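Local coordinates for protein endosialidase (Enterobacteria phage phi92, PDB 4HIZ) that hydrolyses internal alpha-2,8 and alpha-2,9 linkages within polymers of sialic acid, as the endosialidase of a bacteriophage, at residues Pro80-Trp85 with His513-Tyr518; Asn469-Val474 with Gly489-Leu494; Ala103-Gly108 with Lys505-His510. One frame throughout, in Å; residues are numbered along the deposited sequence.

Contact 1 (Pro80-Trp85 with His513-Tyr518); sequences PFYNAW and HPADLY. With CA (calcium ion), chain B.
The carbonyl O of Ala-515 is gripped from two directions: it lies 2.5 Å from the calcium ion and accepts a backbone bond from Asn-83 N at 3.2 Å, the donor standing above the carbonyl plane. Phe-81 O and His-513 O bind the same ion, as does Asp-516 OD2 at 2.7 Å, and Thr-79 O from just before the first segment completes the protein ligands. Phe-81 O from one segment and His-513 O and Ala-515 O from the other converge on one cation, which lets such acceptors crowd together. The other carboxylate oxygen, Asp-516 OD1, takes Asn-83 ND2 at 2.9 Å in a fairly straight bond (163°); the acceptor lies close to the amide plane of Asn-83, whereas ND2 comes in from above the carboxylate. Thr-77 OG1 also bonds OD1; with OD2 on the calcium ion, both oxygens are engaged. Strand 516-523 pairs with strand 71-75, and strand 82-84 belongs to a neighbouring sheet; joining the start and end of the catalytic domain is consistent with the closure of a beta propeller. The backbone N of the metal ligand His-513 meets Pro-80 O at 2.9 Å, almost linearly (171°). The CB of Ala-515 sits over the centre of one Tyr-82 ring face, 3.6 Å from the centroid, a CH-pi contact. With CG anti to the backbone N (chi1 -163°), the Tyr-82 side chain crosses that of His-513 at about a right angle; its OH bonds His-107 NE2. One water donates to Asn-83 O (2.7 Å) and Asp-516 O.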
loop_
_atom_site.group_PDB
_atom_site.type_symbol
_atom_site.label_atom_id
_atom_site.label_comp_id
_atom_site.label_asym_id
_atom_site.label_seq_id
_atom_site.Cartn_x
_atom_site.Cartn_y
_atom_site.Cartn_z
ATOM N N PRO A 80 -1.605 -8.778 -8.369
ATOM C CA PRO A 80 -1.835 -8.956 -9.821
ATOM C C PRO A 80 -1.442 -10.344 -10.301
ATOM O O PRO A 80 -1.618 -10.651 -11.485
ATOM C CB PRO A 80 -0.914 -7.905 -10.456
ATOM C CG PRO A 80 0.226 -7.793 -9.463
ATOM C CD PRO A 80 -0.373 -8.014 -8.082
ATOM N N PHE A 81 -0.940 -11.172 -9.398
ATOM C CA PHE A 81 -0.744 -12.571 -9.786
ATOM C C PHE A 81 -2.081 -13.253 -9.975
ATOM O O PHE A 81 -3.144 -12.756 -9.538
ATOM C CB PHE A 81 0.062 -13.328 -8.711
ATOM C CG PHE A 81 1.528 -12.984 -8.725
ATOM C CD1 PHE A 81 2.416 -13.646 -9.566
ATOM C CD2 PHE A 81 2.026 -11.976 -7.914
ATOM C CE1 PHE A 81 3.805 -13.327 -9.570
ATOM C CE2 PHE A 81 3.390 -11.645 -7.908
ATOM C CZ PHE A 81 4.287 -12.322 -8.740
ATOM N N TYR A 82 -2.036 -14.402 -10.651
ATOM C CA TYR A 82 -3.213 -15.257 -10.754
ATOM C C TYR A 82 -3.233 -16.052 -9.438
ATOM O O TYR A 82 -2.491 -17.034 -9.277
ATOM C CB TYR A 82 -3.083 -16.186 -12.001
ATOM C CG TYR A 82 -4.411 -16.794 -12.406
ATOM C CD1 TYR A 82 -4.986 -17.846 -11.672
ATOM C CD2 TYR A 82 -5.090 -16.338 -13.557
ATOM C CE1 TYR A 82 -6.216 -18.394 -12.053
ATOM C CE2 TYR A 82 -6.313 -16.868 -13.923
ATOM C CZ TYR A 82 -6.878 -17.890 -13.181
ATOM O OH TYR A 82 -8.095 -18.397 -13.579
ATOM N N ASN A 83 -4.034 -15.587 -8.483
ATOM C CA ASN A 83 -4.064 -16.154 -7.127
ATOM C C ASN A 83 -5.291 -17.026 -7.044
ATOM O O ASN A 83 -6.419 -16.518 -7.048
ATOM C CB ASN A 83 -4.176 -15.029 -6.094
ATOM C CG ASN A 83 -2.991 -14.096 -6.162
ATOM O OD1 ASN A 83 -1.839 -14.560 -6.193
ATOM N ND2 ASN A 83 -3.248 -12.772 -6.180
ATOM N N ALA A 84 -5.086 -18.343 -6.904
ATOM C CA ALA A 84 -6.223 -19.234 -6.989
ATOM C C ALA A 84 -5.927 -20.566 -6.296
ATOM O O ALA A 84 -4.815 -20.797 -5.830
ATOM C CB ALA A 84 -6.580 -19.462 -8.507
ATOM N N TRP A 85 -6.956 -21.394 -6.232
ATOM C CA TRP A 85 -6.837 -22.782 -5.708
ATOM C C TRP A 85 -6.416 -22.866 -4.234
ATOM O O TRP A 85 -5.331 -23.408 -3.922
ATOM C CB TRP A 85 -5.856 -23.634 -6.577
ATOM C CG TRP A 85 -6.168 -23.529 -8.063
ATOM C CD1 TRP A 85 -7.200 -24.136 -8.754
ATOM C CD2 TRP A 85 -5.430 -22.765 -9.017
ATOM N NE1 TRP A 85 -7.147 -23.752 -10.086
ATOM C CE2 TRP A 85 -6.064 -22.927 -10.275
ATOM C CE3 TRP A 85 -4.263 -21.989 -8.939
ATOM C CZ2 TRP A 85 -5.612 -22.275 -11.440
ATOM C CZ3 TRP A 85 -3.806 -21.338 -10.111
ATOM C CH2 TRP A 85 -4.463 -21.527 -11.354
ATOM N N HIS A 513 -3.762 -10.205 -13.399
ATOM C CA HIS A 513 -4.800 -11.234 -13.450
ATOM C C HIS A 513 -5.884 -11.010 -12.423
ATOM O O HIS A 513 -5.577 -10.661 -11.251
ATOM C CB HIS A 513 -4.122 -12.600 -13.217
ATOM C CG HIS A 513 -3.079 -12.866 -14.249
ATOM N ND1 HIS A 513 -3.402 -13.173 -15.557
ATOM C CD2 HIS A 513 -1.732 -12.766 -14.200
ATOM C CE1 HIS A 513 -2.288 -13.284 -16.263
ATOM N NE2 HIS A 513 -1.256 -13.053 -15.460
ATOM N N PRO A 514 -7.151 -11.253 -12.815
ATOM C CA PRO A 514 -8.274 -10.866 -11.940
ATOM C C PRO A 514 -8.575 -11.919 -10.887
ATOM O O PRO A 514 -9.451 -11.686 -10.054
ATOM C CB PRO A 514 -9.472 -10.774 -12.916
ATOM C CG PRO A 514 -9.108 -11.723 -14.043
ATOM C CD PRO A 514 -7.591 -11.570 -14.189
ATOM N N ALA A 515 -7.900 -13.074 -10.936
ATOM C CA ALA A 515 -8.157 -14.108 -9.927
ATOM C C ALA A 515 -7.582 -13.741 -8.556
ATOM O O ALA A 515 -6.392 -13.447 -8.443
ATOM C CB ALA A 515 -7.521 -15.432 -10.403
ATOM N N ASP A 516 -8.448 -13.746 -7.543
ATOM C CA ASP A 516 -8.070 -13.462 -6.147
ATOM C C ASP A 516 -8.971 -14.275 -5.215
ATOM O O ASP A 516 -9.920 -14.916 -5.670
ATOM C CB ASP A 516 -8.161 -11.933 -5.840
ATOM C CG ASP A 516 -6.912 -11.205 -6.283
ATOM O OD1 ASP A 516 -5.818 -11.459 -5.714
ATOM O OD2 ASP A 516 -7.003 -10.403 -7.241
ATOM N N LEU A 517 -8.687 -14.244 -3.913
ATOM C CA LEU A 517 -9.408 -15.098 -2.958
ATOM C C LEU A 517 -10.383 -14.309 -2.097
ATOM O O LEU A 517 -10.160 -13.112 -1.833
ATOM C CB LEU A 517 -8.407 -15.828 -2.026
ATOM C CG LEU A 517 -7.326 -16.601 -2.756
ATOM C CD1 LEU A 517 -6.394 -17.236 -1.714
ATOM C CD2 LEU A 517 -7.939 -17.710 -3.653
ATOM N N TYR A 518 -11.431 -14.993 -1.671
ATOM C CA TYR A 518 -12.491 -14.460 -0.819
ATOM C C TYR A 518 -12.746 -15.437 0.317
ATOM O O TYR A 518 -12.475 -16.640 0.186
ATOM C CB TYR A 518 -13.799 -14.287 -1.625
ATOM C CG TYR A 518 -13.639 -13.255 -2.740
ATOM C CD1 TYR A 518 -13.016 -13.599 -3.955
ATOM C CD2 TYR A 518 -14.073 -11.942 -2.545
ATOM C CE1 TYR A 518 -12.836 -12.651 -4.963
ATOM C CE2 TYR A 518 -13.922 -10.978 -3.570
ATOM C CZ TYR A 518 -13.280 -11.329 -4.740
ATOM O OH TYR A 518 -13.086 -10.401 -5.750
HETATM CA CA CA B . -5.140 -11.302 -8.944
HETATM O O HOH W 1 -9.003 -17.093 -7.320
#

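Contact 2 (Asn469-Val474 with Gly489-Leu494); sequences NSACGV and GGEDFL
The carboxylate of Glu-491 is the flat group that reaches across, and Ala-471 N binds its OE2 on the anti side, 28° out of the carboxylate plane. That bond is short and fairly straight, 2.8 Å with 164° at the hydrogen, and Ala-471 CB leans on the same oxygen at 3.6 Å. OE1 is taken by Gln-464 N, so two backbone N-H groups of the one loop before strand 473-480 hold one carboxylate oxygen each. One water links OE2 to Asn-469 O, and a second, on OE1, reaches that carbonyl only weakly. With CG anti to its carbonyl carbon (chi1 -52°) and the chain extended beyond it, the Glu-491 carboxylate reaches the Ala-471 amide. The two segments form the open end of the beta hairpin of strands 473-480 and 483-490, where Gly-473 and Gly-489 make an antiparallel hydrogen-bonded pair: Gly-473 N to Gly-489 O is 3.0 Å, and Gly-489 N to Gly-473 O is 2.8 Å with the donor on a lone pair. Beside this pair, where residues 469-472 are loop, two CA-H...O contacts add to it, Gly-489 CA lying 3.4 Å from Ala-471 O and Cys-472 CA 3.3 Å from Gly-489 O. With no side chain on Gly-489, the Ala-471 carbonyl can come this close. Cys-472 SG rests beside Gly-490 CA at 4.0 Å. The loop leading into the hairpin is shaped by an ST turn, in which Ser-470 OG accepts from Cys-472 N at 3.1 Å; OG also bonds Arg-415 O. Strand 82-84 adds packing from Tyr-82 and Ala-84 against the Ala-471 methyl.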
loop_
_atom_site.group_PDB
_atom_site.type_symbol
_atom_site.label_atom_id
_atom_site.label_comp_id
_atom_site.label_asym_id
_atom_site.label_seq_id
_atom_site.Cartn_x
_atom_site.Cartn_y
_atom_site.Cartn_z
ATOM N N ASN A 469 -10.719 -20.100 -19.009
ATOM C CA ASN A 469 -10.510 -20.649 -17.673
ATOM C C ASN A 469 -11.150 -19.745 -16.618
ATOM O O ASN A 469 -11.170 -18.517 -16.761
ATOM C CB ASN A 469 -9.025 -20.731 -17.330
ATOM C CG ASN A 469 -8.214 -21.351 -18.401
ATOM O OD1 ASN A 469 -7.546 -20.648 -19.187
ATOM N ND2 ASN A 469 -8.273 -22.667 -18.484
ATOM N N SER A 470 -11.645 -20.366 -15.556
ATOM C CA SER A 470 -12.221 -19.641 -14.424
ATOM C C SER A 470 -11.561 -20.033 -13.120
ATOM O O SER A 470 -11.333 -21.222 -12.849
ATOM C CB SER A 470 -13.719 -19.934 -14.337
ATOM O OG SER A 470 -14.288 -19.278 -13.209
ATOM N N ALA A 471 -11.277 -19.024 -12.286
ATOM C CA ALA A 471 -10.740 -19.277 -10.940
ATOM C C ALA A 471 -11.844 -19.365 -9.884
ATOM O O ALA A 471 -11.555 -19.546 -8.689
ATOM C CB ALA A 471 -9.759 -18.194 -10.578
ATOM N N CYS A 472 -13.106 -19.229 -10.297
ATOM C CA CYS A 472 -14.188 -19.138 -9.315
ATOM C C CYS A 472 -14.367 -20.460 -8.610
ATOM O O CYS A 472 -14.408 -21.489 -9.248
ATOM C CB CYS A 472 -15.509 -18.684 -9.982
ATOM S SG CYS A 472 -15.403 -16.995 -10.608
ATOM N N GLY A 473 -14.443 -20.427 -7.289
ATOM C CA GLY A 473 -14.580 -21.642 -6.493
ATOM C C GLY A 473 -13.238 -22.244 -6.144
ATOM O O GLY A 473 -12.370 -21.567 -5.524
ATOM N N VAL A 474 -13.085 -23.541 -6.506
ATOM C CA VAL A 474 -11.877 -24.321 -6.233
ATOM C C VAL A 474 -11.348 -24.017 -4.811
ATOM O O VAL A 474 -10.172 -23.700 -4.614
ATOM C CB VAL A 474 -10.776 -24.181 -7.344
ATOM C CG1 VAL A 474 -11.250 -24.910 -8.654
ATOM C CG2 VAL A 474 -10.367 -22.705 -7.653
ATOM N N GLY A 489 -12.147 -18.910 -4.679
ATOM C CA GLY A 489 -11.788 -17.926 -5.709
ATOM C C GLY A 489 -12.939 -17.162 -6.330
ATOM O O GLY A 489 -14.074 -17.637 -6.393
ATOM N N GLY A 490 -12.624 -15.930 -6.740
ATOM C CA GLY A 490 -13.517 -15.157 -7.613
ATOM C C GLY A 490 -12.692 -14.222 -8.476
ATOM O O GLY A 490 -11.517 -13.980 -8.159
ATOM N N GLU A 491 -13.279 -13.706 -9.568
ATOM C CA GLU A 491 -12.554 -12.768 -10.427
ATOM C C GLU A 491 -13.170 -11.391 -10.316
ATOM O O GLU A 491 -13.892 -11.097 -9.339
ATOM C CB GLU A 491 -12.548 -13.269 -11.898
ATOM C CG GLU A 491 -12.039 -14.748 -11.895
ATOM C CD GLU A 491 -11.889 -15.337 -13.302
ATOM O OE1 GLU A 491 -12.333 -14.711 -14.305
ATOM O OE2 GLU A 491 -11.293 -16.435 -13.377
ATOM N N ASP A 492 -12.844 -10.545 -11.296
ATOM C CA ASP A 492 -13.412 -9.179 -11.405
ATOM C C ASP A 492 -13.456 -8.932 -12.902
ATOM O O ASP A 492 -12.988 -9.787 -13.674
ATOM C CB ASP A 492 -12.587 -8.123 -10.596
ATOM C CG ASP A 492 -11.150 -7.907 -11.122
ATOM O OD1 ASP A 492 -10.934 -7.815 -12.337
ATOM O OD2 ASP A 492 -10.196 -7.794 -10.313
ATOM N N PHE A 493 -14.029 -7.816 -13.344
ATOM C CA PHE A 493 -14.191 -7.648 -14.804
ATOM C C PHE A 493 -12.965 -7.105 -15.533
ATOM O O PHE A 493 -12.991 -6.954 -16.752
ATOM C CB PHE A 493 -15.426 -6.768 -15.082
ATOM C CG PHE A 493 -16.746 -7.457 -14.767
ATOM C CD1 PHE A 493 -17.134 -8.618 -15.470
ATOM C CD2 PHE A 493 -17.607 -6.924 -13.796
ATOM C CE1 PHE A 493 -18.343 -9.247 -15.168
ATOM C CE2 PHE A 493 -18.802 -7.529 -13.488
ATOM C CZ PHE A 493 -19.180 -8.697 -14.182
ATOM N N LEU A 494 -11.870 -6.844 -14.832
ATOM C CA LEU A 494 -10.661 -6.308 -15.487
ATOM C C LEU A 494 -9.901 -7.414 -16.207
ATOM O O LEU A 494 -9.424 -8.390 -15.603
ATOM C CB LEU A 494 -9.733 -5.635 -14.470
ATOM C CG LEU A 494 -10.432 -4.522 -13.677
ATOM C CD1 LEU A 494 -9.508 -3.953 -12.600
ATOM C CD2 LEU A 494 -10.896 -3.414 -14.594
HETATM O O HOH W 2 -12.043 -15.293 -16.945
HETATM O O HOH W 3 -9.527 -16.852 -15.229
#

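Contact 3 (Ala103-Gly108 with Lys505-His510); sequences AGERHG and KLWYKH
Where strand 96-104 runs out into a loop, Glu-105 and Arg-106 meet Lys-505 and Trp-507 of the long connection between strands 483-490 and 516-523. The Lys-505 chain crosses that of Arg-106 at about a right angle, its CD lying 3.6 Å above one face of the guanidinium and over its centre. In the guanidinium plane, Arg-106 grips Glu-105 OE2 side-on with two nitrogens, NH2 at 2.8 Å and NE at 3.0 Å, a salt bridge that fixes the rotation of the guanidinium. Lys-505 bends at its last torsion (chi4 -83°), and NZ bonds Ser-498 OG as well as a water shared with Glu-105 O. This leaves NZ 5.4 Å from Arg-106 NH1, two like charges whose nearby oxygens probably ease the repulsion. Lys-505 CD also packs against Glu-105 O at 3.6 Å. Glu-105 OE1, bonded to Asn-111 ND2, approaches the edge of the Trp-507 ring, 3.6 Å from CZ3, with carboxylate and ring planes 52° apart. The side chain of Lys-505 is about 6 Å from a bound sialic acid, and its partner Ser-498 belongs, with Ile-499 and Ser-503, to a glycan pocket in this propeller loop.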
loop_
_atom_site.group_PDB
_atom_site.type_symbol
_atom_site.label_atom_id
_atom_site.label_comp_id
_atom_site.label_asym_id
_atom_site.label_seq_id
_atom_site.Cartn_x
_atom_site.Cartn_y
_atom_site.Cartn_z
ATOM N N ALA A 103 0.083 -18.905 -6.280
ATOM C CA ALA A 103 0.222 -17.589 -6.906
ATOM C C ALA A 103 1.020 -17.790 -8.175
ATOM O O ALA A 103 2.214 -18.091 -8.125
ATOM C CB ALA A 103 0.986 -16.639 -5.947
ATOM N N GLY A 104 0.376 -17.624 -9.320
ATOM C CA GLY A 104 1.068 -17.857 -10.590
ATOM C C GLY A 104 0.541 -16.917 -11.659
ATOM O O GLY A 104 0.299 -15.720 -11.379
ATOM N N GLU A 105 0.342 -17.429 -12.866
ATOM C CA GLU A 105 -0.080 -16.564 -13.958
ATOM C C GLU A 105 -1.188 -17.197 -14.819
ATOM O O GLU A 105 -1.793 -16.524 -15.642
ATOM C CB GLU A 105 1.103 -16.208 -14.862
ATOM C CG GLU A 105 1.579 -17.458 -15.685
ATOM C CD GLU A 105 2.853 -17.205 -16.488
ATOM O OE1 GLU A 105 3.724 -16.437 -15.994
ATOM O OE2 GLU A 105 2.977 -17.785 -17.613
ATOM N N ARG A 106 -1.433 -18.504 -14.645
ATOM C CA ARG A 106 -2.373 -19.229 -15.502
ATOM C C ARG A 106 -2.707 -20.580 -14.873
ATOM O O ARG A 106 -2.174 -20.943 -13.834
ATOM C CB ARG A 106 -1.735 -19.479 -16.878
ATOM C CG ARG A 106 -0.588 -20.507 -16.822
ATOM C CD ARG A 106 -0.034 -20.784 -18.213
ATOM N NE ARG A 106 0.895 -19.714 -18.609
ATOM C CZ ARG A 106 1.137 -19.362 -19.867
ATOM N NH1 ARG A 106 0.479 -19.947 -20.850
ATOM N NH2 ARG A 106 2.002 -18.401 -20.137
ATOM N N HIS A 107 -3.591 -21.321 -15.524
ATOM C CA HIS A 107 -3.896 -22.687 -15.110
ATOM C C HIS A 107 -2.756 -23.574 -15.546
ATOM O O HIS A 107 -2.850 -24.289 -16.533
ATOM C CB HIS A 107 -5.245 -23.140 -15.700
ATOM C CG HIS A 107 -6.412 -22.497 -15.018
ATOM N ND1 HIS A 107 -7.489 -23.215 -14.538
ATOM C CD2 HIS A 107 -6.655 -21.193 -14.712
ATOM C CE1 HIS A 107 -8.340 -22.373 -13.952
ATOM N NE2 HIS A 107 -7.860 -21.147 -14.058
ATOM N N GLY A 108 -1.669 -23.503 -14.804
ATOM C CA GLY A 108 -0.454 -24.230 -15.105
ATOM C C GLY A 108 0.558 -23.800 -14.061
ATOM O O GLY A 108 0.262 -22.911 -13.225
ATOM N N LYS A 505 1.287 -13.102 -20.295
ATOM C CA LYS A 505 0.652 -13.201 -18.974
ATOM C C LYS A 505 1.441 -12.517 -17.865
ATOM O O LYS A 505 1.396 -12.940 -16.689
ATOM C CB LYS A 505 0.353 -14.676 -18.615
ATOM C CG LYS A 505 -0.708 -15.249 -19.606
ATOM C CD LYS A 505 -1.198 -16.614 -19.183
ATOM C CE LYS A 505 -2.258 -17.152 -20.177
ATOM N NZ LYS A 505 -3.642 -16.636 -19.911
ATOM N N LEU A 506 2.152 -11.453 -18.216
ATOM C CA LEU A 506 2.892 -10.701 -17.200
ATOM C C LEU A 506 1.954 -10.063 -16.171
ATOM O O LEU A 506 1.098 -9.254 -16.522
ATOM C CB LEU A 506 3.730 -9.583 -17.852
ATOM C CG LEU A 506 4.693 -10.027 -18.974
ATOM C CD1 LEU A 506 5.363 -8.777 -19.578
ATOM C CD2 LEU A 506 5.742 -10.962 -18.400
ATOM N N TRP A 507 2.162 -10.376 -14.904
ATOM C CA TRP A 507 1.275 -9.873 -13.861
ATOM C C TRP A 507 1.408 -8.364 -13.702
ATOM O O TRP A 507 0.455 -7.723 -13.303
ATOM C CB TRP A 507 1.550 -10.602 -12.515
ATOM C CG TRP A 507 3.013 -10.774 -12.239
ATOM C CD1 TRP A 507 3.868 -9.879 -11.652
ATOM C CD2 TRP A 507 3.801 -11.923 -12.567
ATOM N NE1 TRP A 507 5.154 -10.411 -11.589
ATOM C CE2 TRP A 507 5.128 -11.658 -12.158
ATOM C CE3 TRP A 507 3.512 -13.144 -13.193
ATOM C CZ2 TRP A 507 6.164 -12.576 -12.322
ATOM C CZ3 TRP A 507 4.540 -14.066 -13.350
ATOM C CH2 TRP A 507 5.853 -13.781 -12.920
ATOM N N TYR A 508 2.569 -7.813 -14.034
ATOM C CA TYR A 508 2.803 -6.406 -13.753
ATOM C C TYR A 508 2.347 -5.498 -14.867
ATOM O O TYR A 508 2.452 -4.273 -14.746
ATOM C CB TYR A 508 4.280 -6.176 -13.429
ATOM C CG TYR A 508 5.257 -6.721 -14.482
ATOM C CD1 TYR A 508 5.527 -6.019 -15.656
ATOM C CD2 TYR A 508 5.985 -7.876 -14.242
ATOM C CE1 TYR A 508 6.456 -6.501 -16.583
ATOM C CE2 TYR A 508 6.909 -8.357 -15.162
ATOM C CZ TYR A 508 7.148 -7.652 -16.323
ATOM O OH TYR A 508 8.073 -8.102 -17.239
ATOM N N LYS A 509 1.827 -6.084 -15.945
ATOM C CA LYS A 509 1.296 -5.292 -17.051
ATOM C C LYS A 509 -0.198 -5.025 -16.857
ATOM O O LYS A 509 -0.978 -5.957 -16.579
ATOM C CB LYS A 509 1.507 -6.075 -18.364
ATOM C CG LYS A 509 1.235 -5.287 -19.620
ATOM C CD LYS A 509 1.827 -6.000 -20.840
ATOM C CE LYS A 509 1.772 -5.124 -22.086
ATOM N NZ LYS A 509 2.497 -5.743 -23.223
ATOM N N HIS A 510 -0.598 -3.764 -17.032
ATOM C CA HIS A 510 -1.994 -3.347 -16.846
ATOM C C HIS A 510 -2.527 -3.779 -15.479
ATOM O O HIS A 510 -1.910 -3.445 -14.448
ATOM C CB HIS A 510 -2.878 -3.827 -18.023
ATOM C CG HIS A 510 -2.292 -3.502 -19.364
ATOM N ND1 HIS A 510 -1.834 -2.237 -19.682
ATOM C CD2 HIS A 510 -2.049 -4.280 -20.449
ATOM C CE1 HIS A 510 -1.326 -2.252 -20.900
ATOM N NE2 HIS A 510 -1.451 -3.479 -21.393
HETATM O O HOH W 4 -4.221 -16.892 -17.142
#

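How the contacts relate
From the N terminus the chain passes 80-85 and then 103-108, travels through most of the catalytic propeller, and returns through 469-474, 489-494, 505-510 and 513-518. The closures are concentric and none crosses another: contact 2 shuts the short hairpin loop, contact 3 encloses it with a span of nearly 400 residues, and contact 1 encloses both. Contacts 1 and 2 are joined where strands 516-523 and 483-490 lie side by side in one sheet. Contacts 1 and 3 share the pairing of strand 82-84 with 96-104 and the stack of Phe-81 on Trp-507. Between contacts 2 and 3, His-107 packs on Asn-469.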